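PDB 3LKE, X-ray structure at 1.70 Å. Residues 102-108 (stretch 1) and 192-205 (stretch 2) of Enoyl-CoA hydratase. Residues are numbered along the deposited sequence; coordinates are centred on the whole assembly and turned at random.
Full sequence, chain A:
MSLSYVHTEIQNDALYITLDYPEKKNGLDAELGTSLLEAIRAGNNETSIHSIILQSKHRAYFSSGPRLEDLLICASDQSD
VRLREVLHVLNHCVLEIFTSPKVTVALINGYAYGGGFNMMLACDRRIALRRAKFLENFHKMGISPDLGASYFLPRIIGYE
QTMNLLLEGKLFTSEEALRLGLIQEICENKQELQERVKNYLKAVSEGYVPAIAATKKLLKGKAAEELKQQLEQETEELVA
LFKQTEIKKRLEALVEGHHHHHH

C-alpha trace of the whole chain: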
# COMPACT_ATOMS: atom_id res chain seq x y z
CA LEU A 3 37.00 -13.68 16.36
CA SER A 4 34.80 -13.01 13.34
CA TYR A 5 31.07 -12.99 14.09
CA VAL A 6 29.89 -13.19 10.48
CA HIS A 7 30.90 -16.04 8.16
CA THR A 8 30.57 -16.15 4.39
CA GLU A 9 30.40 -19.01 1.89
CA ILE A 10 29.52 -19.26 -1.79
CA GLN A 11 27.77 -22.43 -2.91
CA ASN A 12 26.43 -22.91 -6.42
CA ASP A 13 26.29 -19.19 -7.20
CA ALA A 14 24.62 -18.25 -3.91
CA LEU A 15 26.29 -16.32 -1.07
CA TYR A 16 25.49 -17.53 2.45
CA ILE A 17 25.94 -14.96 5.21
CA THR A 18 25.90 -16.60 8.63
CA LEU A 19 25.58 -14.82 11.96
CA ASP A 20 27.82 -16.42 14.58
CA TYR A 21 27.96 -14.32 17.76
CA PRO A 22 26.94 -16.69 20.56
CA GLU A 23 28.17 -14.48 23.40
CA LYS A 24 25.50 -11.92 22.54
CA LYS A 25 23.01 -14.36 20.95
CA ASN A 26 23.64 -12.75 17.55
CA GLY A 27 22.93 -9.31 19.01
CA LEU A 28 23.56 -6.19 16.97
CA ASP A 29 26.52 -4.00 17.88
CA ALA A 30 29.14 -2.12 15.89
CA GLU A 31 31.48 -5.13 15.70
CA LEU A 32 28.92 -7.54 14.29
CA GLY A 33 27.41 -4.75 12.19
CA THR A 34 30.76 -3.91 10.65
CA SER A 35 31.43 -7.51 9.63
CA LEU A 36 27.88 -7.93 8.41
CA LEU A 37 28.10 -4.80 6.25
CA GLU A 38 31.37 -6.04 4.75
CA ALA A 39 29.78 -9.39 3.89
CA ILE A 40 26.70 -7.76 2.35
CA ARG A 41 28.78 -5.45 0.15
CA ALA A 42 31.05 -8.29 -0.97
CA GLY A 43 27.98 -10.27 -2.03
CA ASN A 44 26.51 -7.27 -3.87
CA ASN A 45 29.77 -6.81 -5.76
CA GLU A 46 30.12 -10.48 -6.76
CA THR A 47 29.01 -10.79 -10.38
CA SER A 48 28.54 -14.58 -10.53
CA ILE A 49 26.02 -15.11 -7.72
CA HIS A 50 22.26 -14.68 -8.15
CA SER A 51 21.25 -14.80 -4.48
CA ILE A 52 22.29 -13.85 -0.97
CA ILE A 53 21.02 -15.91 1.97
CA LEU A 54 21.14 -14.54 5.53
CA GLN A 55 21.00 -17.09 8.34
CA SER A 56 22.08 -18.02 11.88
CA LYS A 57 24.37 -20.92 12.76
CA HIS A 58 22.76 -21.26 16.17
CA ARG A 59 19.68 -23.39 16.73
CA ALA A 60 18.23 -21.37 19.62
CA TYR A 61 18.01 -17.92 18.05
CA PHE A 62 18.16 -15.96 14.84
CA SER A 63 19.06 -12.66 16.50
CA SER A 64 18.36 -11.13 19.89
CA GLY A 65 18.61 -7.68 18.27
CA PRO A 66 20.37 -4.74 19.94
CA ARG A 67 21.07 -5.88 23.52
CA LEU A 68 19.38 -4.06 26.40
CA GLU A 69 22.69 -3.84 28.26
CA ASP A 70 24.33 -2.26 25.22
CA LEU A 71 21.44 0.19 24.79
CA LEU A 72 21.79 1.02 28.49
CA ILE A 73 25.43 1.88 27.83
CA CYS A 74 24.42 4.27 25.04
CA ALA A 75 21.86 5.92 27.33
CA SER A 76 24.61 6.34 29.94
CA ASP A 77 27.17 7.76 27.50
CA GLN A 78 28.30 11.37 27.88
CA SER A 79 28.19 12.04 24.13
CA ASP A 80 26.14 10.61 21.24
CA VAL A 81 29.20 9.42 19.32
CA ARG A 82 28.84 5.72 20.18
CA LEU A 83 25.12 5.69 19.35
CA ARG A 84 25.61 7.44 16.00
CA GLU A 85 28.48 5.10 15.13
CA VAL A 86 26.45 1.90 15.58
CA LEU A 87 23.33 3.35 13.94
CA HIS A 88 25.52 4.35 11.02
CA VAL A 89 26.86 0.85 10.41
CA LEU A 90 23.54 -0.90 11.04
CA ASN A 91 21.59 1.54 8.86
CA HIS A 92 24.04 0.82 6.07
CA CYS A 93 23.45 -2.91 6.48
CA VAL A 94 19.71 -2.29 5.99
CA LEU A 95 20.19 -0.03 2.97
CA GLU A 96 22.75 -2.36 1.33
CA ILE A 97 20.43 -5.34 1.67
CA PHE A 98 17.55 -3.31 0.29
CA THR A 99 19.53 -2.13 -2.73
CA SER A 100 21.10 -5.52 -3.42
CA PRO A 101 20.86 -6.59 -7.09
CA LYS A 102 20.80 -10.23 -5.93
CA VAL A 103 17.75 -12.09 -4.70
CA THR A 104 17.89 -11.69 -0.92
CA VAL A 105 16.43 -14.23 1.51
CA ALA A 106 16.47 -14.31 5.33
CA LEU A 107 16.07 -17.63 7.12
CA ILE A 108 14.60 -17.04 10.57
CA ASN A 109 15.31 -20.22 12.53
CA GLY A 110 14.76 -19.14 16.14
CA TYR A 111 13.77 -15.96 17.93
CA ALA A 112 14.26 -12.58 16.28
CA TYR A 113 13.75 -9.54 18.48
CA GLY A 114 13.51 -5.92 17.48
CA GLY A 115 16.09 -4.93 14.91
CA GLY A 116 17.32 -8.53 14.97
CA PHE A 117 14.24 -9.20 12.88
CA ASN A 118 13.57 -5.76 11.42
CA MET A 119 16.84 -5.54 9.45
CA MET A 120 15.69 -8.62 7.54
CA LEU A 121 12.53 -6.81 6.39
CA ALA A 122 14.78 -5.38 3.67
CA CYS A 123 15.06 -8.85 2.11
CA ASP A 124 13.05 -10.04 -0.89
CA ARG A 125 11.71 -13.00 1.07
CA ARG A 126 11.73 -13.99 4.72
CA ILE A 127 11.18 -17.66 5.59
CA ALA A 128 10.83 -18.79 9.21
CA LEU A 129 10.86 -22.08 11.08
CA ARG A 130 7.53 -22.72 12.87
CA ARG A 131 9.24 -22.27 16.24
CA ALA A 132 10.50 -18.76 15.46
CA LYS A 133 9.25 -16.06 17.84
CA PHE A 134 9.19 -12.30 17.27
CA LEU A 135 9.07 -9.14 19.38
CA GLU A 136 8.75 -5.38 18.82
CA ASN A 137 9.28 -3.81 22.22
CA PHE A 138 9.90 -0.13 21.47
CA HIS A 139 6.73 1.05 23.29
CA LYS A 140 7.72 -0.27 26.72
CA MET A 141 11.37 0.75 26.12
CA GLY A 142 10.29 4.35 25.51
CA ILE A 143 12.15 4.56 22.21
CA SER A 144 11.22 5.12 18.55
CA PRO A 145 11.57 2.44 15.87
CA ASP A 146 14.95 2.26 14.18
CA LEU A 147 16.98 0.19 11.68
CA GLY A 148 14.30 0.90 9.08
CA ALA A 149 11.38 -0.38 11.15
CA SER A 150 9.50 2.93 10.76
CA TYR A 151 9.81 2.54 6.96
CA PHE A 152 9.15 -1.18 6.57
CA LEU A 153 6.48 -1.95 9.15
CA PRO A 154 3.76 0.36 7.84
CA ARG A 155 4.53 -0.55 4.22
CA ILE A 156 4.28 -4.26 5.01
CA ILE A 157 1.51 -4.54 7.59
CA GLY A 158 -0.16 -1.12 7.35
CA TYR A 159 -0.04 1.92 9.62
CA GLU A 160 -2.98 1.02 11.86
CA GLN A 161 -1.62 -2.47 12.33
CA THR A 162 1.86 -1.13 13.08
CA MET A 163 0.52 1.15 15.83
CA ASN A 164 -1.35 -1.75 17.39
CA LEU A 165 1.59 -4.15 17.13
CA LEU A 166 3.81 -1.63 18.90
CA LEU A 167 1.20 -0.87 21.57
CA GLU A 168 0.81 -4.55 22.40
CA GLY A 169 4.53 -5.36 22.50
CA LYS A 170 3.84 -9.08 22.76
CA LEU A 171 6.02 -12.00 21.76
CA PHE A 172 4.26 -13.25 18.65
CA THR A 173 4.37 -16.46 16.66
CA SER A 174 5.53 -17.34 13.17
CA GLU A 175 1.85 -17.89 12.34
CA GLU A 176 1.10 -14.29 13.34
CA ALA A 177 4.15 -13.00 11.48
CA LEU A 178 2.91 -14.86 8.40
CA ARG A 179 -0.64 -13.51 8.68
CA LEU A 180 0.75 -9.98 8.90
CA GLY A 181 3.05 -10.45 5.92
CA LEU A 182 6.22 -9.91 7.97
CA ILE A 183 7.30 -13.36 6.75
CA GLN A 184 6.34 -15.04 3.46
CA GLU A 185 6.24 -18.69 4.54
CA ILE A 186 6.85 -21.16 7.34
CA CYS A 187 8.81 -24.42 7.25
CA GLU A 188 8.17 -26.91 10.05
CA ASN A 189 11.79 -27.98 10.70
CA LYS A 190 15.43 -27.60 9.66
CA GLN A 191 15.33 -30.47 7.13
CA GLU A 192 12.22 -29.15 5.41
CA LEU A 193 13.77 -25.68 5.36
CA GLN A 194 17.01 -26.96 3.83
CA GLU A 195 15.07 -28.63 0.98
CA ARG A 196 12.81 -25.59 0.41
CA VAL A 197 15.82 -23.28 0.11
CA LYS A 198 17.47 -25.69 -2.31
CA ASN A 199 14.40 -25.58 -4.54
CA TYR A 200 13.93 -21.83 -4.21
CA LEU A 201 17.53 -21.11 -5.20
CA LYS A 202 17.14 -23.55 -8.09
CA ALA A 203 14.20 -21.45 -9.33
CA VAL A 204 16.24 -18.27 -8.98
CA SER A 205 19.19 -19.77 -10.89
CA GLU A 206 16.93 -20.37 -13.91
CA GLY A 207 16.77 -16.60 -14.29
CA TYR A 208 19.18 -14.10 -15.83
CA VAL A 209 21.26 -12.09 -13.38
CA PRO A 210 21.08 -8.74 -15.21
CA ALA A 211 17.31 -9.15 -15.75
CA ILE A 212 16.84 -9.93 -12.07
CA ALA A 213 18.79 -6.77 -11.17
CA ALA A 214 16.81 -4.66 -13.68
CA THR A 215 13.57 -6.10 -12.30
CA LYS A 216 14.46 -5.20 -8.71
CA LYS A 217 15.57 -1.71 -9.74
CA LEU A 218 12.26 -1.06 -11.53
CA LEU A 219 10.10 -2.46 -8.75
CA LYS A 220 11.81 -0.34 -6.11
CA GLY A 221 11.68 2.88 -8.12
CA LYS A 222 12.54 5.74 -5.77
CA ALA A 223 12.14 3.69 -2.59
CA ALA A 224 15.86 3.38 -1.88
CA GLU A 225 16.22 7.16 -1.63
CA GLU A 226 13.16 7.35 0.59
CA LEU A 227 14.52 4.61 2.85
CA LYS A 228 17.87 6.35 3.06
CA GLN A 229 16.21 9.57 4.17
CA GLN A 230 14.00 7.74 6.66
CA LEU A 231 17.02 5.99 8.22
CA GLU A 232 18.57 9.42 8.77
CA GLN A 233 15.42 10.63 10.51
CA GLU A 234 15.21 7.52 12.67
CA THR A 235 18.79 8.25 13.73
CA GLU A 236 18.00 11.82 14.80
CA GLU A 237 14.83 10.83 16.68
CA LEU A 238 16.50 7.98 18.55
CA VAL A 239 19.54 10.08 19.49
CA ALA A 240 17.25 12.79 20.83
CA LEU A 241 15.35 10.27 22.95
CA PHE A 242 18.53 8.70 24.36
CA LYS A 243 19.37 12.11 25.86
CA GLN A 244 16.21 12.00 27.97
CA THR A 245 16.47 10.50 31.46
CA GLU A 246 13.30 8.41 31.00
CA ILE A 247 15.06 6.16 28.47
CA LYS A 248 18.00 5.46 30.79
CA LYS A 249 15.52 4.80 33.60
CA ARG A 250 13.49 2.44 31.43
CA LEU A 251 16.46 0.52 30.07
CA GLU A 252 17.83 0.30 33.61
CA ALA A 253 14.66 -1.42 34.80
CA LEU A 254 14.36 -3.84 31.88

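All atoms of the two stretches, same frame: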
# COMPACT_ATOMS: atom_id res chain seq x y z
N LYS A 102 20.99 -8.79 -6.05
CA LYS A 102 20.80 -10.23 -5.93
C LYS A 102 19.48 -10.51 -5.24
O LYS A 102 18.97 -9.66 -4.51
CB LYS A 102 21.93 -10.85 -5.10
CG LYS A 102 23.30 -10.31 -5.44
CD LYS A 102 23.64 -10.62 -6.88
CE LYS A 102 25.05 -10.14 -7.24
NZ LYS A 102 25.41 -10.56 -8.62
N VAL A 103 18.93 -11.70 -5.46
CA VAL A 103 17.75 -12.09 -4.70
C VAL A 103 18.19 -12.30 -3.26
O VAL A 103 19.14 -13.04 -2.99
CB VAL A 103 17.10 -13.38 -5.22
CG1 VAL A 103 15.98 -13.79 -4.30
CG2 VAL A 103 16.60 -13.20 -6.67
N THR A 104 17.50 -11.65 -2.33
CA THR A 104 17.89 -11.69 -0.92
C THR A 104 16.85 -12.45 -0.09
O THR A 104 15.65 -12.20 -0.18
CB THR A 104 18.10 -10.27 -0.37
OG1 THR A 104 16.90 -9.50 -0.60
CG2 THR A 104 19.25 -9.60 -1.08
N VAL A 105 17.32 -13.41 0.71
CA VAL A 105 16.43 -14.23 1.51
C VAL A 105 16.97 -14.33 2.94
O VAL A 105 18.15 -14.60 3.13
CB VAL A 105 16.34 -15.66 0.93
CG1 VAL A 105 15.38 -16.52 1.75
CG2 VAL A 105 15.92 -15.61 -0.53
N ALA A 106 16.10 -14.12 3.93
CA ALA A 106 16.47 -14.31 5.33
C ALA A 106 15.82 -15.56 5.88
O ALA A 106 14.62 -15.79 5.69
CB ALA A 106 16.08 -13.08 6.16
N LEU A 107 16.61 -16.40 6.54
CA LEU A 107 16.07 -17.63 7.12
C LEU A 107 16.00 -17.44 8.62
O LEU A 107 17.05 -17.40 9.28
CB LEU A 107 16.96 -18.83 6.77
CG LEU A 107 17.26 -18.97 5.27
CD1 LEU A 107 18.17 -20.18 5.01
CD2 LEU A 107 15.95 -19.12 4.52
N ILE A 108 14.79 -17.30 9.15
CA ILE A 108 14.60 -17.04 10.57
C ILE A 108 14.35 -18.35 11.30
O ILE A 108 13.23 -18.86 11.28
CB ILE A 108 13.40 -16.11 10.84
CG1 ILE A 108 13.41 -14.90 9.89
CG2 ILE A 108 13.39 -15.67 12.30
CD1 ILE A 108 14.66 -14.04 9.99
N GLU A 192 13.17 -29.68 6.37
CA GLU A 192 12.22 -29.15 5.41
C GLU A 192 12.72 -27.81 4.86
O GLU A 192 12.65 -27.55 3.66
CB GLU A 192 10.85 -28.98 6.05
CG GLU A 192 9.81 -28.35 5.12
CD GLU A 192 8.56 -27.93 5.86
OE1 GLU A 192 8.32 -28.42 6.98
OE2 GLU A 192 7.80 -27.11 5.30
N LEU A 193 13.25 -26.98 5.76
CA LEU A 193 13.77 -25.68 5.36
C LEU A 193 14.94 -25.81 4.39
O LEU A 193 15.03 -25.08 3.41
CB LEU A 193 14.21 -24.87 6.58
CG LEU A 193 14.83 -23.52 6.23
CD1 LEU A 193 13.78 -22.60 5.61
CD2 LEU A 193 15.44 -22.87 7.47
N GLN A 194 15.85 -26.74 4.68
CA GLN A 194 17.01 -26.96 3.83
C GLN A 194 16.59 -27.34 2.40
O GLN A 194 17.20 -26.87 1.43
CB GLN A 194 17.90 -28.05 4.43
CG GLN A 194 19.34 -27.98 4.02
CD GLN A 194 20.18 -29.03 4.73
OE1 GLN A 194 20.05 -29.23 5.94
NE2 GLN A 194 21.05 -29.70 3.98
N GLU A 195 15.58 -28.20 2.28
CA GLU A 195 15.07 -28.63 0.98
C GLU A 195 14.37 -27.48 0.25
O GLU A 195 14.57 -27.30 -0.95
CB GLU A 195 14.11 -29.80 1.14
CG GLU A 195 13.44 -30.25 -0.17
CD GLU A 195 14.40 -30.93 -1.14
OE1 GLU A 195 14.01 -31.14 -2.31
OE2 GLU A 195 15.54 -31.25 -0.74
N ARG A 196 13.55 -26.73 0.98
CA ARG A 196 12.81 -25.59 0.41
C ARG A 196 13.76 -24.56 -0.19
O ARG A 196 13.55 -24.07 -1.31
CB ARG A 196 11.95 -24.94 1.50
CG ARG A 196 11.23 -23.65 1.07
CD ARG A 196 10.41 -23.85 -0.18
NE ARG A 196 9.73 -22.60 -0.55
CZ ARG A 196 9.74 -22.08 -1.77
NH1 ARG A 196 10.36 -22.70 -2.76
NH2 ARG A 196 9.10 -20.93 -2.00
N VAL A 197 14.80 -24.22 0.56
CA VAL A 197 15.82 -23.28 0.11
C VAL A 197 16.55 -23.78 -1.14
O VAL A 197 16.82 -23.02 -2.06
CB VAL A 197 16.83 -22.98 1.23
CG1 VAL A 197 17.95 -22.11 0.72
CG2 VAL A 197 16.12 -22.30 2.40
N LYS A 198 16.88 -25.06 -1.14
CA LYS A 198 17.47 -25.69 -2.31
C LYS A 198 16.61 -25.43 -3.55
O LYS A 198 17.10 -24.97 -4.58
CB LYS A 198 17.60 -27.19 -2.06
CG LYS A 198 17.91 -28.05 -3.28
CD LYS A 198 17.88 -29.52 -2.89
CE LYS A 198 18.05 -30.44 -4.10
NZ LYS A 198 19.39 -30.29 -4.72
N ASN A 199 15.33 -25.72 -3.43
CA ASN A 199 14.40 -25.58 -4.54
C ASN A 199 14.21 -24.12 -4.93
O ASN A 199 14.14 -23.79 -6.12
CB ASN A 199 13.06 -26.22 -4.19
CG ASN A 199 13.17 -27.73 -4.01
OD1 ASN A 199 13.97 -28.38 -4.67
ND2 ASN A 199 12.35 -28.28 -3.12
N TYR A 200 14.15 -23.24 -3.94
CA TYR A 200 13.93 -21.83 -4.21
C TYR A 200 15.12 -21.25 -4.97
O TYR A 200 14.96 -20.52 -5.94
CB TYR A 200 13.69 -21.07 -2.90
CG TYR A 200 13.49 -19.57 -3.04
CD1 TYR A 200 12.22 -19.03 -3.19
CD2 TYR A 200 14.58 -18.71 -2.97
CE1 TYR A 200 12.04 -17.64 -3.31
CE2 TYR A 200 14.40 -17.32 -3.08
CZ TYR A 200 13.14 -16.81 -3.24
OH TYR A 200 13.00 -15.44 -3.35
N LEU A 201 16.33 -21.59 -4.53
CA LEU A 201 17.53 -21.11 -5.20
C LEU A 201 17.65 -21.69 -6.60
O LEU A 201 18.19 -21.05 -7.51
CB LEU A 201 18.77 -21.43 -4.38
CG LEU A 201 18.85 -20.69 -3.04
CD1 LEU A 201 20.10 -21.11 -2.28
CD2 LEU A 201 18.80 -19.17 -3.25
N LYS A 202 17.17 -22.92 -6.78
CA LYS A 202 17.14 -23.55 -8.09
C LYS A 202 16.27 -22.72 -9.04
O LYS A 202 16.64 -22.49 -10.18
CB LYS A 202 16.62 -24.98 -7.98
CG LYS A 202 16.49 -25.70 -9.31
CD LYS A 202 15.54 -26.89 -9.19
CE LYS A 202 15.93 -27.79 -8.02
NZ LYS A 202 14.88 -28.80 -7.72
N ALA A 203 15.12 -22.27 -8.54
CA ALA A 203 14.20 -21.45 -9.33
C ALA A 203 14.84 -20.12 -9.70
O ALA A 203 14.73 -19.66 -10.84
CB ALA A 203 12.90 -21.22 -8.58
N VAL A 204 15.51 -19.50 -8.73
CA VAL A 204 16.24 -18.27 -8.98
C VAL A 204 17.31 -18.45 -10.06
O VAL A 204 17.47 -17.60 -10.93
CB VAL A 204 16.89 -17.71 -7.70
CG1 VAL A 204 17.65 -16.43 -7.99
CG2 VAL A 204 15.83 -17.48 -6.63
N SER A 205 18.04 -19.57 -10.00
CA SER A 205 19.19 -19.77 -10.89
C SER A 205 18.76 -19.87 -12.35
O SER A 205 19.57 -19.63 -13.25
CB SER A 205 20.00 -21.02 -10.49
OG SER A 205 19.29 -22.21 -10.79

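Strand 103-108 lies against helix 192-205 in a nearly antiparallel arrangement: their N-to-C directions differ by 170° and their axes approach to 10.9 Å. The start of the strand therefore meets the later part of the helix, with Val103 CA 7.7 Å from Val204 CA, and its far end meets the first residues of stretch 2, in a helix already under way, with Leu107 CA 8.6 Å from Leu193 CA. No hydrogen bond crosses the interface; the 297 Å² buried between the stretches is covered by packing, mostly of apolar groups.

Lys102 precedes the strand and takes no part, the end of its side chain leading away from the helix. Val103 points toward the helix and uses both methyls: CG2 packs on Val204 CG1 at 3.6 Å, while CG1 sits at the edge of the Tyr200 ring, 3.5 Å from Tyr200 OH and 4.1 Å from Tyr200 CE2. Thr104, on the alternate side of the strand, points away, and its hydroxyl is satisfied elsewhere in the structure. Val105 turns back toward the helix and brings CG2 to 3.4 Å from Tyr200 CE2, so that one aromatic side chain serves two strand valines. Ala106 lies out of reach. Leu107 completes the alternation: its CD2 lies 3.8 Å from Val197 CG2 and 4.2 Å from Leu193 CD1, contacting residues one helical turn apart. Ile108 points away again.

The helical partners, Leu193, Val197, Tyr200 and Val204, recur every three or four residues and so line one face, held in register by i to i+4 backbone bonds such as Val197 N to Leu193 O (3.0 Å) and Val204 N to Tyr200 O (3.0 Å). The side-chain hydrogen bonds within the helix lie out of reach of the strand: Lys202 NZ donates to Asn199 OD1 at 3.2 Å, and Ser205 OG to Lys202 O at 2.7 Å.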